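Local coordinates for protein DnaJ homolog subfamily C member 10 (Mus musculus, PDB 3APQ) that reduces disulfide bonds in the endoplasmic reticulum, serving both correct folding and degradation of misfolded proteins, this fragment comprising its J domain and first thioredoxin domain, at residues Val119-Pro124 / Gly150-Gly155; His130-Thr135 / Gly186-Glu191. All coordinates share one frame; numbering follows the deposited sequence. Where two conformers were deposited one is given.

Contact 1 (Val119-Pro124 / Gly150-Gly155); sequences VNFYSP and GAVNCG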
loop_
_atom_site.group_PDB
_atom_site.type_symbol
_atom_site.label_atom_id
_atom_site.label_comp_id
_atom_site.label_asym_id
_atom_site.label_seq_id
_atom_site.Cartn_x
_atom_site.Cartn_y
_atom_site.Cartn_z
ATOM N N VAL A 119 -5.841 3.561 -10.826
ATOM C CA VAL A 119 -5.578 3.134 -9.462
ATOM C C VAL A 119 -6.536 2.011 -9.000
ATOM O O VAL A 119 -7.759 2.082 -9.191
ATOM C CB VAL A 119 -5.705 4.344 -8.502
ATOM C CG1 VAL A 119 -5.465 3.908 -7.006
ATOM C CG2 VAL A 119 -4.714 5.424 -8.937
ATOM N N ASN A 120 -5.936 0.979 -8.414
ATOM C CA ASN A 120 -6.627 -0.156 -7.844
ATOM C C ASN A 120 -6.728 0.091 -6.351
ATOM O O ASN A 120 -5.685 0.070 -5.650
ATOM C CB ASN A 120 -5.802 -1.416 -8.106
ATOM C CG ASN A 120 -6.347 -2.645 -7.411
ATOM O OD1 ASN A 120 -7.390 -2.598 -6.757
ATOM N ND2 ASN A 120 -5.670 -3.770 -7.603
ATOM N N PHE A 121 -7.956 0.339 -5.889
ATOM C CA PHE A 121 -8.276 0.494 -4.460
ATOM C C PHE A 121 -8.642 -0.885 -3.934
ATOM O O PHE A 121 -9.646 -1.487 -4.353
ATOM C CB PHE A 121 -9.459 1.448 -4.218
ATOM C CG PHE A 121 -9.158 2.887 -4.536
ATOM C CD1 PHE A 121 -8.785 3.763 -3.537
ATOM C CD2 PHE A 121 -9.307 3.360 -5.839
ATOM C CE1 PHE A 121 -8.506 5.099 -3.841
ATOM C CE2 PHE A 121 -9.011 4.695 -6.157
ATOM C CZ PHE A 121 -8.622 5.556 -5.148
ATOM N N TYR A 122 -7.820 -1.397 -3.047
ATOM C CA TYR A 122 -8.021 -2.768 -2.526
ATOM C C TYR A 122 -8.057 -2.758 -0.998
ATOM O O TYR A 122 -7.874 -1.720 -0.362
ATOM C CB TYR A 122 -6.910 -3.690 -3.120
ATOM C CG TYR A 122 -5.502 -3.357 -2.637
ATOM C CD1 TYR A 122 -4.999 -4.013 -1.529
ATOM C CD2 TYR A 122 -4.683 -2.402 -3.261
ATOM C CE1 TYR A 122 -3.754 -3.737 -1.006
ATOM C CE2 TYR A 122 -3.351 -2.114 -2.707
ATOM C CZ TYR A 122 -2.923 -2.813 -1.599
ATOM O OH TYR A 122 -1.666 -2.674 -0.982
ATOM N N SER A 123 -8.334 -3.910 -0.379
ATOM C CA SER A 123 -8.378 -3.990 1.063
ATOM C C SER A 123 -7.793 -5.351 1.454
ATOM O O SER A 123 -7.914 -6.304 0.680
ATOM C CB SER A 123 -9.813 -3.815 1.564
ATOM O OG SER A 123 -9.919 -4.007 2.960
ATOM N N PRO A 124 -7.129 -5.426 2.630
ATOM C CA PRO A 124 -6.601 -6.715 3.074
ATOM C C PRO A 124 -7.785 -7.708 3.307
ATOM O O PRO A 124 -8.911 -7.281 3.580
ATOM C CB PRO A 124 -5.896 -6.367 4.415
ATOM C CG PRO A 124 -6.482 -5.060 4.856
ATOM C CD PRO A 124 -6.691 -4.333 3.523
ATOM N N GLY A 150 -1.373 2.781 -10.319
ATOM C CA GLY A 150 -1.337 2.917 -8.835
ATOM C C GLY A 150 -2.131 1.849 -8.099
ATOM O O GLY A 150 -2.917 1.091 -8.697
ATOM N N ALA A 151 -1.909 1.793 -6.797
ATOM C CA ALA A 151 -2.661 0.922 -5.916
ATOM C C ALA A 151 -2.827 1.674 -4.627
ATOM O O ALA A 151 -1.905 2.401 -4.206
ATOM C CB ALA A 151 -1.873 -0.400 -5.683
ATOM N N VAL A 152 -4.001 1.555 -4.008
ATOM C CA VAL A 152 -4.243 2.152 -2.688
ATOM C C VAL A 152 -4.741 1.061 -1.728
ATOM O O VAL A 152 -5.721 0.371 -2.008
ATOM C CB VAL A 152 -5.246 3.305 -2.728
ATOM C CG1 VAL A 152 -5.693 3.668 -1.305
ATOM C CG2 VAL A 152 -4.671 4.560 -3.397
ATOM N N ASN A 153 -4.053 0.911 -0.595
ATOM C CA ASN A 153 -4.456 -0.033 0.421
ATOM C C ASN A 153 -5.429 0.688 1.346
ATOM O O ASN A 153 -5.029 1.447 2.274
ATOM C CB ASN A 153 -3.234 -0.531 1.207
ATOM C CG ASN A 153 -3.605 -1.505 2.324
ATOM O OD1 ASN A 153 -4.772 -1.846 2.517
ATOM N ND2 ASN A 153 -2.595 -1.941 3.084
ATOM N N CYS A 154 -6.706 0.425 1.112
ATOM C CA CYS A 154 -7.755 0.961 1.974
ATOM C C CYS A 154 -7.699 0.464 3.401
ATOM O O CYS A 154 -8.256 1.131 4.271
ATOM C CB CYS A 154 -9.151 0.733 1.410
ATOM S SG CYS A 154 -9.318 1.459 -0.221
ATOM N N GLY A 155 -7.041 -0.663 3.660
ATOM C CA GLY A 155 -6.833 -1.079 5.068
ATOM C C GLY A 155 -6.033 -0.092 5.856
ATOM O O GLY A 155 -6.285 0.144 7.060
#
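G150 pairs with V119 midway along strands 148-153 and 117-122, which run parallel. G150 O accepts from N120 N at 3.0 Å, with the donor well above the carbonyl plane. A151 CB meets the Y122 ring at the edge, 3.7 Å from CE2. V152 is bonded through both ends of its backbone: V152 N gives to N120 O, and V152 O accepts from Y122 N at 2.9 Å in a nearly straight bond. Its side chain shares the sheet face of V119 and F121. CG1 is anti to the backbone N (chi1 167°), leaving CG2 on the side of V119, 3.8 Å from its CG1. V152 CB lies 3.7 Å from F121 CD1, the side chains running side by side. V119 CG1 sits over one face of the F121 ring, toward its rim.

N153 shares the sheet face of N120 and Y122, and its CA lies over one face of the Y122 ring, 4.0 Å from the centroid, a CH-pi contact. Y122 OH comes within 3.4 Å of N153 CB, and ring and amide planes are only 16° apart. A serine in place of Y122 would probably uncover N153 CA and open a gap beside A151 CB. C154 N donates to Y122 O, the last of the four backbone bonds. C154 SG stands at the edge of the F121 ring, a sulfur-aromatic contact, and is disulfide-bonded to C161. G155 CA packs against P124 CD at 3.6 Å.

These two strands are the parallel pair of a beta-alpha-beta unit in the thioredoxin fold, joined by helix 127-142. That helix covers the N120 and Y122 face, where Y122 touches C129 of the redox-active pair. Helix 158-163 packs on the F121 and V152 face, and strand 171-175 flanks strand 117-122.

Contact 2 (His130-Thr135 / Gly186-Glu191); sequences HDLAPT and GDRSKE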
loop_
_atom_site.group_PDB
_atom_site.type_symbol
_atom_site.label_atom_id
_atom_site.label_comp_id
_atom_site.label_asym_id
_atom_site.label_seq_id
_atom_site.Cartn_x
_atom_site.Cartn_y
_atom_site.Cartn_z
ATOM N N HIS A 130 -7.320 -10.419 -4.246
ATOM C CA HIS A 130 -6.257 -11.367 -4.532
ATOM C C HIS A 130 -6.388 -11.996 -5.905
ATOM O O HIS A 130 -5.361 -12.308 -6.579
ATOM C CB HIS A 130 -6.123 -12.415 -3.422
ATOM C CG HIS A 130 -5.300 -11.921 -2.272
ATOM N ND1 HIS A 130 -3.995 -12.319 -2.064
ATOM C CD2 HIS A 130 -5.571 -11.004 -1.315
ATOM C CE1 HIS A 130 -3.506 -11.676 -1.014
ATOM N NE2 HIS A 130 -4.435 -10.868 -0.550
ATOM N N ASP A 131 -7.622 -12.166 -6.343
ATOM C CA ASP A 131 -7.841 -12.772 -7.615
ATOM C C ASP A 131 -7.327 -11.861 -8.713
ATOM O O ASP A 131 -6.784 -12.343 -9.700
ATOM C CB ASP A 131 -9.344 -13.012 -7.848
ATOM C CG ASP A 131 -9.880 -14.247 -7.115
ATOM O OD1 ASP A 131 -9.084 -14.981 -6.492
ATOM O OD2 ASP A 131 -11.116 -14.476 -7.162
ATOM N N LEU A 132 -7.551 -10.569 -8.548
ATOM C CA LEU A 132 -7.163 -9.533 -9.511
ATOM C C LEU A 132 -5.631 -9.232 -9.496
ATOM O O LEU A 132 -5.039 -8.927 -10.524
ATOM C CB LEU A 132 -7.968 -8.264 -9.246
ATOM C CG LEU A 132 -7.481 -7.040 -9.996
ATOM C CD1 LEU A 132 -7.686 -7.211 -11.531
ATOM C CD2 LEU A 132 -8.222 -5.759 -9.501
ATOM N N ALA A 133 -5.002 -9.355 -8.342
ATOM C CA ALA A 133 -3.569 -9.030 -8.213
ATOM C C ALA A 133 -2.628 -9.490 -9.343
ATOM O O ALA A 133 -1.892 -8.684 -9.880
ATOM C CB ALA A 133 -3.038 -9.414 -6.850
ATOM N N PRO A 134 -2.635 -10.794 -9.719
ATOM C CA PRO A 134 -1.674 -11.159 -10.749
ATOM C C PRO A 134 -1.949 -10.459 -12.070
ATOM O O PRO A 134 -1.001 -10.145 -12.777
ATOM C CB PRO A 134 -1.873 -12.682 -10.894
ATOM C CG PRO A 134 -2.274 -13.088 -9.533
ATOM C CD PRO A 134 -3.248 -12.002 -9.119
ATOM N N THR A 135 -3.216 -10.272 -12.421
ATOM C CA THR A 135 -3.595 -9.570 -13.655
ATOM C C THR A 135 -3.239 -8.099 -13.589
ATOM O O THR A 135 -2.726 -7.568 -14.571
ATOM C CB THR A 135 -5.093 -9.671 -13.890
ATOM O OG1 THR A 135 -5.465 -11.043 -13.903
ATOM C CG2 THR A 135 -5.539 -9.013 -15.232
ATOM N N GLY A 186 -15.287 -3.360 -16.315
ATOM C CA GLY A 186 -15.135 -4.502 -17.207
ATOM C C GLY A 186 -14.918 -5.833 -16.502
ATOM O O GLY A 186 -15.102 -5.925 -15.288
ATOM N N ASP A 187 -14.473 -6.841 -17.255
ATOM C CA ASP A 187 -14.442 -8.221 -16.767
ATOM C C ASP A 187 -13.134 -8.531 -16.009
ATOM O O ASP A 187 -12.906 -9.668 -15.569
ATOM C CB ASP A 187 -14.687 -9.217 -17.918
ATOM C CG ASP A 187 -13.618 -9.184 -18.977
ATOM O OD1 ASP A 187 -12.527 -8.619 -18.736
ATOM O OD2 ASP A 187 -13.886 -9.723 -20.087
ATOM N N ARG A 188 -12.289 -7.507 -15.858
ATOM C CA ARG A 188 -11.016 -7.601 -15.124
ATOM C C ARG A 188 -9.996 -8.477 -15.828
ATOM O O ARG A 188 -8.970 -8.801 -15.240
ATOM C CB ARG A 188 -11.198 -8.084 -13.646
ATOM C CG ARG A 188 -11.936 -7.088 -12.753
ATOM C CD ARG A 188 -11.968 -7.466 -11.261
ATOM N NE ARG A 188 -12.973 -6.628 -10.611
ATOM C CZ ARG A 188 -13.743 -6.976 -9.566
ATOM N NH1 ARG A 188 -13.643 -8.165 -9.031
ATOM N NH2 ARG A 188 -14.626 -6.118 -9.070
ATOM N N SER A 189 -10.253 -8.847 -17.075
ATOM C CA SER A 189 -9.186 -9.534 -17.858
ATOM C C SER A 189 -8.039 -8.591 -18.203
ATOM O O SER A 189 -8.217 -7.370 -18.232
ATOM C CB SER A 189 -9.750 -10.219 -19.112
ATOM O OG SER A 189 -10.043 -9.259 -20.084
ATOM N N LYS A 190 -6.832 -9.125 -18.421
ATOM C CA LYS A 190 -5.745 -8.230 -18.800
ATOM C C LYS A 190 -6.073 -7.435 -20.087
ATOM O O LYS A 190 -5.830 -6.230 -20.148
ATOM C CB LYS A 190 -4.413 -8.961 -18.973
ATOM C CG LYS A 190 -3.303 -7.993 -19.440
ATOM C CD LYS A 190 -2.101 -8.719 -19.983
ATOM C CE LYS A 190 -2.505 -9.789 -21.002
ATOM N NZ LYS A 190 -2.906 -9.187 -22.332
ATOM N N GLU A 191 -6.691 -8.097 -21.069
ATOM C CA GLU A 191 -6.987 -7.395 -22.339
ATOM C C GLU A 191 -8.045 -6.288 -22.131
ATOM O O GLU A 191 -7.922 -5.186 -22.692
ATOM C CB GLU A 191 -7.281 -8.369 -23.489
ATOM C CG GLU A 191 -6.225 -9.504 -23.568
ATOM C CD GLU A 191 -6.578 -10.810 -22.734
ATOM O OE1 GLU A 191 -6.937 -10.834 -21.475
ATOM O OE2 GLU A 191 -6.468 -11.870 -23.402
HETATM O O HOH W 1 -8.380 -10.600 -13.234
#
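Helix 127-142, which starts at the CXXC motif of the thioredoxin fold, here meets the N-terminal end of the last helix, 190-202, with T135 and L132 turned toward the loop that leads into it. T135 does most of the touching. OG1 lies beside the backbone N (chi1 -56°), which puts CG2 anti to that N and against the backbone of R188 to K190. T135 CG2 is 3.4 Å from R188 O and the same distance from K190 N. K190 CB adds a 3.9 Å contact with T135 CG2. The hydroxyl of T135 takes another path. Its OG1 is 3.0 Å from a water, and that water donates to R188 O at 2.8 Å. R188 O is thus met by the methyl of T135 and by a water that the T135 hydroxyl also holds. L132 reaches the loop with CD1, 4.2 Å from R188 CB, and the two side chains cross at about a right angle.

The loop has its own bracing. D187 OD1 accepts S189 N at 2.8 Å, an Asx turn, and also S189 OG at 2.9 Å. Both donors come from one face of the carboxylate plane, the amide on the anti side and the hydroxyl on the syn side. S189 is the N-cap of helix 190-202, and its OG also accepts a hydrogen bond from S192 N. Beyond the segments, T135 touches L193, and R188 packs on H128 and P170.

The chemistry is therefore a small set of van der Waals contacts and one water bridge. Between the two segments the polar link is the water; a weak, long ion pair of K190 with E142 adds to it. The Asx turn and Y184 OH, bonded to R188 N, also hold the loop. The carboxylate of D187, doubly gripped, would help to hold S189 in place as the cap.

Contact 1 is buried in the thioredoxin domain, while contact 2 lies at its surface. Contact 1 joins neighbouring strands by direct backbone bonds and close side-chain packing. Contact 2 joins a helix to a loop and helix end by a methyl, a leucine tip and a water, over about a third of the area. Helix 127-142 links the two: it connects the strands of contact 1 and supplies one side of contact 2. L132 belongs to that helix, and its CD2 packs on N120 ND2 at 3.8 Å. L132 thus ties the buried sheet to the surface contact.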